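Local coordinates for homoserine O-acetyltransferase (Bacillus anthracis str. 'Ames Ancestor', PDB 3I1I), which transfers an acetyl group, in this family taken from acetyl-CoA, to the hydroxyl of L-homoserine, a step that leads towards methionine, at the interface of chains A and B. Residues are numbered along the deposited sequence; one frame, centred on the assembly and turned at random. Chains: chain A/B, Homoserine O-acetyltransferase.

Contact 1: the interface of chains A and B. Residues chain A 237, 241-243, 260; chain B 186, 189-190, 288.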
loop_
_atom_site.group_PDB
_atom_site.type_symbol
_atom_site.label_atom_id
_atom_site.label_comp_id
_atom_site.label_asym_id
_atom_site.label_seq_id
_atom_site.Cartn_x
_atom_site.Cartn_y
_atom_site.Cartn_z
ATOM N N TYR A 237 -0.802 -17.514 3.595
ATOM C CA TYR A 237 -0.319 -17.083 2.259
ATOM C C TYR A 237 0.879 -17.934 1.788
ATOM O O TYR A 237 1.052 -18.177 0.587
ATOM C CB TYR A 237 0.076 -15.605 2.258
ATOM C CG TYR A 237 -0.996 -14.683 2.810
ATOM C CD1 TYR A 237 -2.007 -14.206 1.999
ATOM C CD2 TYR A 237 -0.995 -14.296 4.145
ATOM C CE1 TYR A 237 -2.982 -13.367 2.496
ATOM C CE2 TYR A 237 -1.965 -13.478 4.653
ATOM C CZ TYR A 237 -2.964 -13.014 3.825
ATOM O OH TYR A 237 -3.924 -12.180 4.297
ATOM N N TYR A 241 -0.320 -19.735 -1.632
ATOM C CA TYR A 241 0.345 -19.220 -2.828
ATOM C C TYR A 241 1.859 -19.421 -2.668
ATOM O O TYR A 241 2.637 -18.457 -2.495
ATOM C CB TYR A 241 -0.033 -17.737 -3.052
ATOM C CG TYR A 241 -1.482 -17.475 -2.753
ATOM C CD1 TYR A 241 -1.871 -17.013 -1.491
ATOM C CD2 TYR A 241 -2.480 -17.753 -3.705
ATOM C CE1 TYR A 241 -3.193 -16.809 -1.181
ATOM C CE2 TYR A 241 -3.818 -17.568 -3.402
ATOM C CZ TYR A 241 -4.164 -17.085 -2.133
ATOM O OH TYR A 241 -5.473 -16.884 -1.803
ATOM N N PRO A 242 2.294 -20.684 -2.698
ATOM C CA PRO A 242 3.675 -20.954 -2.315
ATOM C C PRO A 242 4.668 -20.434 -3.347
ATOM O O PRO A 242 4.367 -20.315 -4.541
ATOM C CB PRO A 242 3.732 -22.492 -2.253
ATOM C CG PRO A 242 2.704 -22.956 -3.249
ATOM C CD PRO A 242 1.645 -21.860 -3.311
ATOM N N ARG A 243 5.867 -20.149 -2.880
ATOM C CA ARG A 243 6.926 -19.709 -3.766
ATOM C C ARG A 243 7.345 -20.813 -4.744
ATOM O O ARG A 243 7.553 -21.929 -4.371
ATOM C CB ARG A 243 8.114 -19.255 -2.924
ATOM C CG ARG A 243 9.181 -18.502 -3.701
ATOM C CD ARG A 243 10.270 -17.949 -2.742
ATOM N NE ARG A 243 9.827 -16.754 -2.047
ATOM C CZ ARG A 243 9.917 -15.510 -2.529
ATOM N NH1 ARG A 243 10.448 -15.277 -3.717
ATOM N NH2 ARG A 243 9.494 -14.467 -1.807
ATOM N N PHE A 260 3.213 -16.402 -7.373
ATOM C CA PHE A 260 2.336 -15.980 -6.268
ATOM C C PHE A 260 1.738 -14.609 -6.543
ATOM O O PHE A 260 0.541 -14.421 -6.290
ATOM C CB PHE A 260 2.955 -16.099 -4.868
ATOM C CG PHE A 260 4.187 -15.283 -4.646
ATOM C CD1 PHE A 260 4.098 -13.973 -4.246
ATOM C CD2 PHE A 260 5.456 -15.863 -4.779
ATOM C CE1 PHE A 260 5.277 -13.197 -4.029
ATOM C CE2 PHE A 260 6.634 -15.117 -4.584
ATOM C CZ PHE A 260 6.537 -13.777 -4.186
ATOM N N ILE B 186 5.837 -14.773 1.735
ATOM C CA ILE B 186 4.886 -14.342 0.720
ATOM C C ILE B 186 4.159 -13.065 1.175
ATOM O O ILE B 186 4.021 -12.139 0.396
ATOM C CB ILE B 186 3.830 -15.458 0.442
ATOM C CG1 ILE B 186 4.515 -16.718 -0.092
ATOM C CG2 ILE B 186 2.747 -14.974 -0.539
ATOM C CD1 ILE B 186 5.356 -16.509 -1.376
ATOM N N SER B 189 6.447 -10.251 0.758
ATOM C CA SER B 189 6.783 -10.037 -0.641
ATOM C C SER B 189 5.706 -9.265 -1.376
ATOM O O SER B 189 6.016 -8.417 -2.236
ATOM C CB SER B 189 7.044 -11.377 -1.331
ATOM O OG SER B 189 8.087 -12.088 -0.675
ATOM N N VAL B 190 4.448 -9.526 -1.025
ATOM C CA VAL B 190 3.348 -8.799 -1.656
ATOM C C VAL B 190 3.036 -7.491 -0.899
ATOM O O VAL B 190 2.939 -6.399 -1.487
ATOM C CB VAL B 190 2.061 -9.674 -1.754
ATOM C CG1 VAL B 190 0.962 -8.904 -2.465
ATOM C CG2 VAL B 190 2.370 -11.039 -2.459
ATOM N N LEU B 288 11.851 -9.199 -2.675
ATOM C CA LEU B 288 10.752 -10.073 -3.084
ATOM C C LEU B 288 11.244 -11.361 -3.793
ATOM O O LEU B 288 10.627 -12.418 -3.663
ATOM C CB LEU B 288 9.805 -9.266 -3.951
ATOM C CG LEU B 288 8.804 -9.747 -4.969
ATOM C CD1 LEU B 288 8.214 -8.434 -5.494
ATOM C CD2 LEU B 288 9.446 -10.538 -6.096
#
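Helix 234-240 at A:Tyr237, the loop that follows it through A:Arg243, and the start of helix 259-270 in chain A receive the first turns of helix 186-202 and the end of helix 277-289 of chain B. Both chains have the alpha/beta hydrolase fold of the homoserine acetyltransferases. B:Ile186 points its CD1 methyl at one face of the A:Phe260 ring, 3.6 Å from the ring centroid and offset towards the rim. The methyl thus comes over the face and not in at the edge. A:Phe260 has its CG between the backbone N and the carbonyl carbon (chi1 61°), a crowded position that turns the ring towards helix 186-202 of chain B. The CG2 methyl of B:Ile186 lies alongside CB of A:Tyr237, 3.9 Å away, while CG1 lies against the backbone carbonyl O of A:Tyr241. Farther round the ring, CE1 of A:Phe260 meets CB of B:Ser189 at 3.7 Å, and CD1 meets the CG2 methyl of B:Val190.

A:Arg243 bends at chi3 (-78°), bringing its guanidinium over A:Phe260 CE2. Its end grips one acceptor, the backbone O of B:Leu288, with NH1 at 2.9 Å and NH2 at 3.0 Å. The NH1 bond lies in the carbonyl plane; NH2 approaches tilted from it. NH2 also hydrogen-bonds OG of B:Ser189 at 3.0 Å, in the guanidinium plane.

Contact 2: the interface of chains A and B. Residues chain A 194-195, 198-199, 226; chain B 222, 225-226.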
loop_
_atom_site.group_PDB
_atom_site.type_symbol
_atom_site.label_atom_id
_atom_site.label_comp_id
_atom_site.label_asym_id
_atom_site.label_seq_id
_atom_site.Cartn_x
_atom_site.Cartn_y
_atom_site.Cartn_z
ATOM N N GLN A 194 -5.688 4.325 5.538
ATOM C CA GLN A 194 -5.018 5.483 4.930
ATOM C C GLN A 194 -4.340 5.100 3.606
ATOM O O GLN A 194 -4.560 5.744 2.575
ATOM C CB GLN A 194 -3.952 6.076 5.858
ATOM C CG GLN A 194 -3.308 7.309 5.275
ATOM C CD GLN A 194 -2.187 7.914 6.092
ATOM O OE1 GLN A 194 -1.787 7.382 7.132
ATOM N NE2 GLN A 194 -1.654 9.049 5.611
ATOM N N ASN A 195 -3.493 4.076 3.638
ATOM C CA ASN A 195 -2.819 3.633 2.443
ATOM C C ASN A 195 -3.761 3.274 1.286
ATOM O O ASN A 195 -3.438 3.543 0.104
ATOM C CB ASN A 195 -1.875 2.471 2.752
ATOM C CG ASN A 195 -0.612 2.914 3.507
ATOM O OD1 ASN A 195 -0.320 4.120 3.613
ATOM N ND2 ASN A 195 0.133 1.941 4.049
ATOM N N GLU A 198 -5.173 6.602 -0.070
ATOM C CA GLU A 198 -4.141 7.243 -0.861
ATOM C C GLU A 198 -3.788 6.520 -2.171
ATOM O O GLU A 198 -3.526 7.174 -3.163
ATOM C CB GLU A 198 -2.908 7.510 -0.004
ATOM C CG GLU A 198 -3.205 8.749 0.859
ATOM C CD GLU A 198 -2.109 9.116 1.813
ATOM O OE1 GLU A 198 -0.925 8.836 1.478
ATOM O OE2 GLU A 198 -2.444 9.729 2.876
ATOM N N ALA A 199 -3.829 5.195 -2.183
ATOM C CA ALA A 199 -3.595 4.442 -3.419
ATOM C C ALA A 199 -4.661 4.793 -4.501
ATOM O O ALA A 199 -4.330 5.038 -5.659
ATOM C CB ALA A 199 -3.551 2.924 -3.135
HETATM N N MSE A 226 -4.021 -4.723 -0.326
HETATM C CA MSE A 226 -3.587 -4.407 1.057
HETATM C C MSE A 226 -4.514 -4.996 2.090
HETATM O O MSE A 226 -4.061 -5.513 3.079
HETATM C CB MSE A 226 -3.533 -2.898 1.306
HETATM C CG MSE A 226 -2.466 -2.170 0.498
HETATM SE SE MSE A 226 -2.892 -0.283 0.507
HETATM C CE MSE A 226 -1.561 0.323 -0.733
ATOM N N LEU B 222 4.391 6.555 0.109
ATOM C CA LEU B 222 3.478 5.427 0.287
ATOM C C LEU B 222 4.269 4.114 0.409
ATOM O O LEU B 222 4.051 3.326 1.328
ATOM C CB LEU B 222 2.482 5.421 -0.878
ATOM C CG LEU B 222 1.270 4.519 -0.839
ATOM C CD1 LEU B 222 0.618 4.449 0.550
ATOM C CD2 LEU B 222 0.284 5.045 -1.909
ATOM N N ARG B 225 5.896 4.238 3.840
ATOM C CA ARG B 225 4.956 4.061 4.928
ATOM C C ARG B 225 4.548 2.581 5.104
ATOM O O ARG B 225 4.467 2.100 6.221
ATOM C CB ARG B 225 3.741 4.979 4.772
ATOM C CG ARG B 225 2.877 5.006 5.991
ATOM C CD ARG B 225 2.019 6.242 6.101
ATOM N NE ARG B 225 1.131 6.279 4.986
ATOM C CZ ARG B 225 0.992 7.291 4.138
ATOM N NH1 ARG B 225 0.168 7.144 3.123
ATOM N NH2 ARG B 225 1.647 8.431 4.279
HETATM N N MSE B 226 4.361 1.854 4.016
HETATM C CA MSE B 226 4.061 0.403 4.092
HETATM C C MSE B 226 5.149 -0.364 4.802
HETATM O O MSE B 226 4.859 -1.227 5.589
HETATM C CB MSE B 226 3.903 -0.220 2.704
HETATM C CG MSE B 226 2.690 0.282 1.929
HETATM SE SE MSE B 226 2.945 -0.161 0.064
HETATM C CE MSE B 226 1.432 0.765 -0.665
#
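B:Arg225 on helix 217-228 of chain B reaches across to A:Gln194, A:Asn195 and A:Glu198, which lie along helix 186-202 of chain A. These helices probably belong to the lid inserted over the alpha/beta hydrolase core, and here helix 186-202 of one subunit packs against helix 217-228 of the other.

From CB, the arginine chain starts with CG anti to the backbone N (chi1 -170°); CG and then CD run past OD1 of A:Asn195, and CD also borders OE1 of A:Gln194. A bend at chi3 (62°) then swings the guanidinium round so that its NE edge faces the asparagine. NE donates to A:Asn195 OD1 at 2.9 Å, in the carbonyl plane, and NH1 donates to the same oxygen at 3.1 Å, nearly along the C=O axis. This side-on grip keeps amide and guanidinium nearly coplanar. NH1 goes on to a salt bridge with OE1 of A:Glu198 at 2.6 Å; the carboxylate stands at 90° to the guanidinium and is met from above its own plane. One guanidinium face is covered by the amide of A:Gln194, whose NE2 sits over its centre, 3.5 Å from CZ, with the two planes stacked. NH2 lies beside the same NE2, a stacking contact and not a hydrogen bond.

That amide is itself tied down within chain A: A:Gln194 NE2 donates to OE2 of A:Glu198 at 2.9 Å. The glutamate thus holds the stacking amide through one oxygen and the arginine through the other, and its charge would probably stabilise the guanidinium.

Beside the polar cluster, B:Leu222 runs antiparallel alongside A:Asn195, with B:Leu222 CD1 3.6 Å from A:Asn195 CG, the amide carbon. Over the same face of that amide, at its nitrogen end, ND2 of A:Asn195 lies 3.7 Å from CG of the selenomethionine B:Met226.

The C-alpha centres of contact 1 and contact 2 lie about 19 Å apart, and helix 186-202 serves both. Contact 1 uses the first turns of the chain B copy, and contact 2 uses residues farther along the chain A copy. Because the interface is two-fold symmetric, each patch recurs with the chains exchanged, so every copy of this helix takes part in both kinds of contact. The two copies of helix 217-228 come near each other close to the axis at contact 2, while contact 1 lies farther out. The deposited assembly holds four copies; this pairing looks consistent with a dimer, though the structure alone does not show the state in solution.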